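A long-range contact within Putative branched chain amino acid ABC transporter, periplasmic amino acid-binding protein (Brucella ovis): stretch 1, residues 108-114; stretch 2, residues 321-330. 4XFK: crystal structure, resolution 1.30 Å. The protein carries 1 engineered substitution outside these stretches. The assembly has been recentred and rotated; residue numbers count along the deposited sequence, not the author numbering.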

ATOM      1  N   LYS A 108      -4.190 -21.195 -18.699  1.00 16.18           N
ATOM      2  CA  LYS A 108      -5.382 -20.595 -18.113  1.00 15.81           C
ATOM      3  C   LYS A 108      -5.037 -19.902 -16.798  1.00 13.21           C
ATOM      4  O   LYS A 108      -5.838 -19.880 -15.867  1.00 12.43           O
ATOM      5  CB  LYS A 108      -6.446 -21.658 -17.848  1.00 18.45           C
ATOM      6  N   GLU A 109      -3.844 -19.324 -16.735  1.00 11.74           N
ATOM      7  CA  GLU A 109      -3.346 -18.730 -15.503  1.00 10.54           C
ATOM      8  C   GLU A 109      -4.153 -17.514 -15.043  1.00  9.39           C
ATOM      9  O   GLU A 109      -4.725 -16.778 -15.851  1.00 10.43           O
ATOM     10  CB  GLU A 109      -1.867 -18.363 -15.655  1.00 11.47           C
ATOM     11  CG  GLU A 109      -0.944 -19.569 -15.814  1.00 12.05           C
ATOM     12  CD  GLU A 109      -0.760 -20.013 -17.259  1.00 13.43           C
ATOM     13  OE1 GLU A 109      -1.482 -19.517 -18.150  1.00 14.41           O
ATOM     14  OE2 GLU A 109       0.127 -20.866 -17.499  1.00 15.56           O
ATOM     15  N   VAL A 110      -4.184 -17.322 -13.727  1.00  9.42           N
ATOM     16  CA  VAL A 110      -4.856 -16.196 -13.094  1.00  9.28           C
ATOM     17  C   VAL A 110      -3.805 -15.216 -12.576  1.00  8.05           C
ATOM     18  O   VAL A 110      -2.760 -15.630 -12.056  1.00  9.15           O
ATOM     19  CB  VAL A 110      -5.761 -16.708 -11.941  1.00  9.41           C
ATOM     20  CG1 VAL A 110      -6.290 -15.568 -11.076  1.00 10.32           C
ATOM     21  CG2 VAL A 110      -6.909 -17.550 -12.502  1.00 11.85           C
ATOM     22  N   LEU A 111      -4.065 -13.923 -12.753  1.00  8.18           N
ATOM     23  CA  LEU A 111      -3.178 -12.877 -12.253  1.00  7.37           C
ATOM     24  C   LEU A 111      -3.608 -12.377 -10.886  1.00  6.98           C
ATOM     25  O   LEU A 111      -4.796 -12.216 -10.627  1.00  9.45           O
ATOM     26  CB  LEU A 111      -3.178 -11.681 -13.203  1.00  9.45           C
ATOM     27  CG  LEU A 111      -2.324 -11.755 -14.457  1.00 12.06           C
ATOM     28  CD1 LEU A 111      -2.801 -10.741 -15.476  1.00 13.82           C
ATOM     29  CD2 LEU A 111      -0.868 -11.512 -14.080  1.00 12.84           C
ATOM     30  N   TYR A 112      -2.634 -12.111 -10.022  1.00  6.48           N
ATOM     31  CA  TYR A 112      -2.907 -11.454  -8.752  1.00  6.36           C
ATOM     32  C   TYR A 112      -2.276 -10.055  -8.803  1.00  6.29           C
ATOM     33  O   TYR A 112      -1.047  -9.909  -8.817  1.00  7.37           O
ATOM     34  CB  TYR A 112      -2.369 -12.291  -7.585  1.00  7.11           C
ATOM     35  CG  TYR A 112      -2.395 -11.630  -6.221  1.00  6.70           C
ATOM     36  CD1 TYR A 112      -3.365 -10.681  -5.882  1.00  6.32           C
ATOM     37  CD2 TYR A 112      -1.442 -11.970  -5.262  1.00  6.37           C
ATOM     38  CE1 TYR A 112      -3.360 -10.080  -4.627  1.00  7.01           C
ATOM     39  CE2 TYR A 112      -1.436 -11.379  -4.027  1.00  7.76           C
ATOM     40  CZ  TYR A 112      -2.388 -10.440  -3.711  1.00  8.38           C
ATOM     41  OH  TYR A 112      -2.342  -9.864  -2.468  1.00 10.51           O
ATOM     42  N   LEU A 113      -3.126  -9.036  -8.884  1.00  6.31           N
ATOM     43  CA  LEU A 113      -2.674  -7.653  -8.781  1.00  6.48           C
ATOM     44  C   LEU A 113      -2.765  -7.227  -7.329  1.00  6.79           C
ATOM     45  O   LEU A 113      -3.848  -7.006  -6.783  1.00  6.83           O
ATOM     46  CB  LEU A 113      -3.520  -6.735  -9.657  1.00  6.98           C
ATOM     47  CG  LEU A 113      -3.670  -7.153 -11.122  1.00  8.97           C
ATOM     48  CD1 LEU A 113      -4.474  -6.094 -11.853  1.00 11.88           C
ATOM     49  CD2 LEU A 113      -2.325  -7.373 -11.795  1.00 10.42           C
ATOM     50  N   ASN A 114      -1.603  -7.147  -6.705  1.00  6.03           N
ATOM     51  CA  ASN A 114      -1.489  -6.780  -5.311  1.00  5.40           C
ATOM     52  C   ASN A 114      -1.383  -5.266  -5.227  1.00  6.20           C
ATOM     53  O   ASN A 114      -0.377  -4.673  -5.595  1.00  6.45           O
ATOM     54  CB  ASN A 114      -0.262  -7.492  -4.742  1.00  6.51           C
ATOM     55  CG  ASN A 114       0.142  -6.984  -3.381  1.00  6.19           C
ATOM     56  OD1 ASN A 114      -0.534  -6.146  -2.785  1.00  6.98           O
ATOM     57  ND2 ASN A 114       1.274  -7.485  -2.883  1.00  6.97           N
TER
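Stretch 2, residues 321-330: NTTDIALAIE

Stretch 2 is a loop residue followed by a helix that runs from T322 through E330 and continues beyond it. It lies over stretch 1, which enters as a loop and becomes a strand at L111. Helix and strand run in roughly the same direction, their axes 33° apart and 10.2 Å at closest approach, a spacing that leaves room for one layer of side chains between them. Contact begins at the first turn of the helix and follows both segments forward, burying 303 Å² in total.

N321 stands at the N-cap and does not touch stretch 1. Its job is local: with chi1 at t, N321 OD1 accepts from D324 N at 3.0 Å and, in a weak bond, from T323 N at 2.9 Å, so the cap gives an acceptor to amides at the start of the helix, which lack a carbonyl one turn earlier, most squarely to D324 N. N321 O then takes I325 N at 3.1 Å, starting the regular i to i+4 ladder.

T322 is the polar anchor. Its CA-to-CB bond points toward stretch 1, and with chi1 at p its hydroxyl reaches the loop backbone: T322 OG1 donates to E109 O over 2.6 Å. The two residues are also the closest in backbone register, with T322 CA 6.3 Å from E109 CA. Because the acceptor is a carbonyl, this bond reads the path of the loop rather than the side chain of E109. That side chain is engaged through a water, which donates to E109 OE1 at 2.6 Å and to T322 OG1 at 3.0 Å. The same water lies 2.7 Å from T323 OG1 in a further hydrogen bond, so it joins the carboxylate to both threonines.

I325 points back toward the strand, and its CG2 packs against L111 CD1 at 3.7 Å. A326, set sideways, offers a methyl: A326 CB meets L111 CD2 at 4.0 Å. L111 thus sends one methyl to each of two successive helix residues. It gives up more area to the partner, 88 Å², than any other residue in the contact.

L327 and A328 are out of reach. I329, one turn after I325, points toward the strand again, and its CD1 comes within 4.1 Å of L113 CD2, whose side chain leaves sideways but ends nearer the helix. The rule is a polar, water-assisted start followed by leucines at alternate strand positions, L111 meeting I325 and A326, and L113 meeting I329.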

ATOM      1  N   ASN A 321      -5.598 -13.494 -22.749  1.00 13.84           N
ATOM      2  CA  ASN A 321      -4.403 -14.244 -22.396  1.00 12.84           C
ATOM      3  C   ASN A 321      -3.680 -13.524 -21.273  1.00 11.67           C
ATOM      4  O   ASN A 321      -3.093 -12.467 -21.480  1.00 10.80           O
ATOM      5  CB  ASN A 321      -3.509 -14.378 -23.630  1.00 14.51           C
ATOM      6  CG  ASN A 321      -2.318 -15.277 -23.396  1.00 15.93           C
ATOM      7  OD1 ASN A 321      -1.590 -15.124 -22.423  1.00 15.66           O
ATOM      8  ND2 ASN A 321      -2.112 -16.229 -24.302  1.00 20.32           N
ATOM      9  N   THR A 322      -3.724 -14.102 -20.079  1.00 11.68           N
ATOM     10  CA  THR A 322      -3.140 -13.446 -18.921  1.00 10.76           C
ATOM     11  C   THR A 322      -1.614 -13.391 -18.975  1.00 10.18           C
ATOM     12  O   THR A 322      -1.017 -12.538 -18.342  1.00 10.21           O
ATOM     13  CB  THR A 322      -3.585 -14.104 -17.618  1.00 11.48           C
ATOM     14  OG1 THR A 322      -3.353 -15.510 -17.714  1.00 12.30           O
ATOM     15  CG2 THR A 322      -5.070 -13.860 -17.367  1.00 12.80           C
ATOM     16  N   THR A 323      -0.979 -14.296 -19.715  1.00 10.34           N
ATOM     17  CA  THR A 323       0.468 -14.219 -19.872  1.00 10.85           C
ATOM     18  C   THR A 323       0.830 -12.992 -20.695  1.00 10.20           C
ATOM     19  O   THR A 323       1.762 -12.267 -20.357  1.00 10.49           O
ATOM     20  CB  THR A 323       1.050 -15.491 -20.505  1.00 11.11           C
ATOM     21  OG1 THR A 323       0.664 -16.607 -19.700  1.00 12.29           O
ATOM     22  CG2 THR A 323       2.576 -15.410 -20.567  1.00 12.42           C
ATOM     23  N   ASP A 324       0.072 -12.738 -21.758  1.00 10.57           N
ATOM     24  CA  ASP A 324       0.282 -11.538 -22.559  1.00 10.68           C
ATOM     25  C   ASP A 324       0.032 -10.282 -21.731  1.00  9.79           C
ATOM     26  O   ASP A 324       0.768  -9.306 -21.852  1.00  9.40           O
ATOM     27  CB  ASP A 324      -0.593 -11.544 -23.818  1.00 12.69           C
ATOM     28  CG  ASP A 324      -0.187 -12.616 -24.809  1.00 17.41           C
ATOM     29  OD1 ASP A 324       0.984 -13.058 -24.766  1.00 19.76           O
ATOM     30  OD2 ASP A 324      -1.037 -13.011 -25.632  1.00 20.46           O
ATOM     31  N   ILE A 325      -0.986 -10.305 -20.875  1.00  9.47           N
ATOM     32  CA  ILE A 325      -1.238  -9.161 -20.003  1.00  8.82           C
ATOM     33  C   ILE A 325      -0.059  -8.962 -19.042  1.00  7.68           C
ATOM     34  O   ILE A 325       0.427  -7.846 -18.873  1.00  8.56           O
ATOM     35  CB  ILE A 325      -2.568  -9.304 -19.227  1.00  9.06           C
ATOM     36  CG1 ILE A 325      -3.753  -9.236 -20.201  1.00  9.55           C
ATOM     37  CG2 ILE A 325      -2.691  -8.221 -18.152  1.00  9.85           C
ATOM     38  CD1 ILE A 325      -5.092  -9.613 -19.582  1.00 11.22           C
ATOM     39  N   ALA A 326       0.426 -10.053 -18.460  1.00  8.40           N
ATOM     40  CA  ALA A 326       1.555  -9.983 -17.537  1.00  9.05           C
ATOM     41  C   ALA A 326       2.796  -9.376 -18.194  1.00  8.43           C
ATOM     42  O   ALA A 326       3.453  -8.502 -17.623  1.00  8.59           O
ATOM     43  CB  ALA A 326       1.875 -11.366 -16.989  1.00  9.85           C
ATOM     44  N   LEU A 327       3.115  -9.833 -19.400  1.00  8.60           N
ATOM     45  CA  LEU A 327       4.258  -9.287 -20.125  1.00  9.52           C
ATOM     46  C   LEU A 327       4.037  -7.808 -20.428  1.00  9.04           C
ATOM     47  O   LEU A 327       4.961  -7.006 -20.338  1.00  9.53           O
ATOM     48  CB  LEU A 327       4.515 -10.075 -21.411  1.00  9.74           C
ATOM     49  CG  LEU A 327       4.940 -11.527 -21.192  1.00 10.56           C
ATOM     50  CD1 LEU A 327       4.877 -12.300 -22.509  1.00 13.36           C
ATOM     51  CD2 LEU A 327       6.336 -11.606 -20.594  1.00 10.92           C
ATOM     52  N   ALA A 328       2.810  -7.442 -20.781  1.00  8.96           N
ATOM     53  CA  ALA A 328       2.523  -6.037 -21.046  1.00  9.21           C
ATOM     54  C   ALA A 328       2.707  -5.183 -19.781  1.00  8.34           C
ATOM     55  O   ALA A 328       3.172  -4.048 -19.867  1.00 10.11           O
ATOM     56  CB  ALA A 328       1.121  -5.864 -21.620  1.00 10.01           C
ATOM     57  N   ILE A 329       2.376  -5.720 -18.606  1.00  8.13           N
ATOM     58  CA  ILE A 329       2.598  -4.968 -17.372  1.00  7.79           C
ATOM     59  C   ILE A 329       4.097  -4.752 -17.165  1.00  9.09           C
ATOM     60  O   ILE A 329       4.531  -3.650 -16.853  1.00  9.48           O
ATOM     61  CB  ILE A 329       1.996  -5.661 -16.132  1.00  7.91           C
ATOM     62  CG1 ILE A 329       0.477  -5.794 -16.259  1.00  8.48           C
ATOM     63  CG2 ILE A 329       2.338  -4.860 -14.868  1.00  9.00           C
ATOM     64  CD1 ILE A 329      -0.130  -6.725 -15.214  1.00  9.58           C
ATOM     65  N   GLU A 330       4.887  -5.805 -17.364  1.00  9.15           N
ATOM     66  CA  GLU A 330       6.341  -5.686 -17.259  1.00  9.36           C
ATOM     67  C   GLU A 330       6.896  -4.593 -18.160  1.00  9.65           C
ATOM     68  O   GLU A 330       7.848  -3.897 -17.789  1.00 11.35           O
ATOM     69  CB  GLU A 330       7.022  -7.006 -17.620  1.00  9.57           C
ATOM     70  CG  GLU A 330       6.811  -8.120 -16.616  1.00  9.64           C
ATOM     71  CD  GLU A 330       7.645  -9.347 -16.933  1.00  9.77           C
ATOM     72  OE1 GLU A 330       7.964  -9.571 -18.120  1.00 11.06           O
ATOM     73  OE2 GLU A 330       8.006 -10.080 -15.995  1.00  9.64           O
TER
HETATM   74  O   HOH W   1      -1.965 -17.404 -19.656  1.00 17.75           O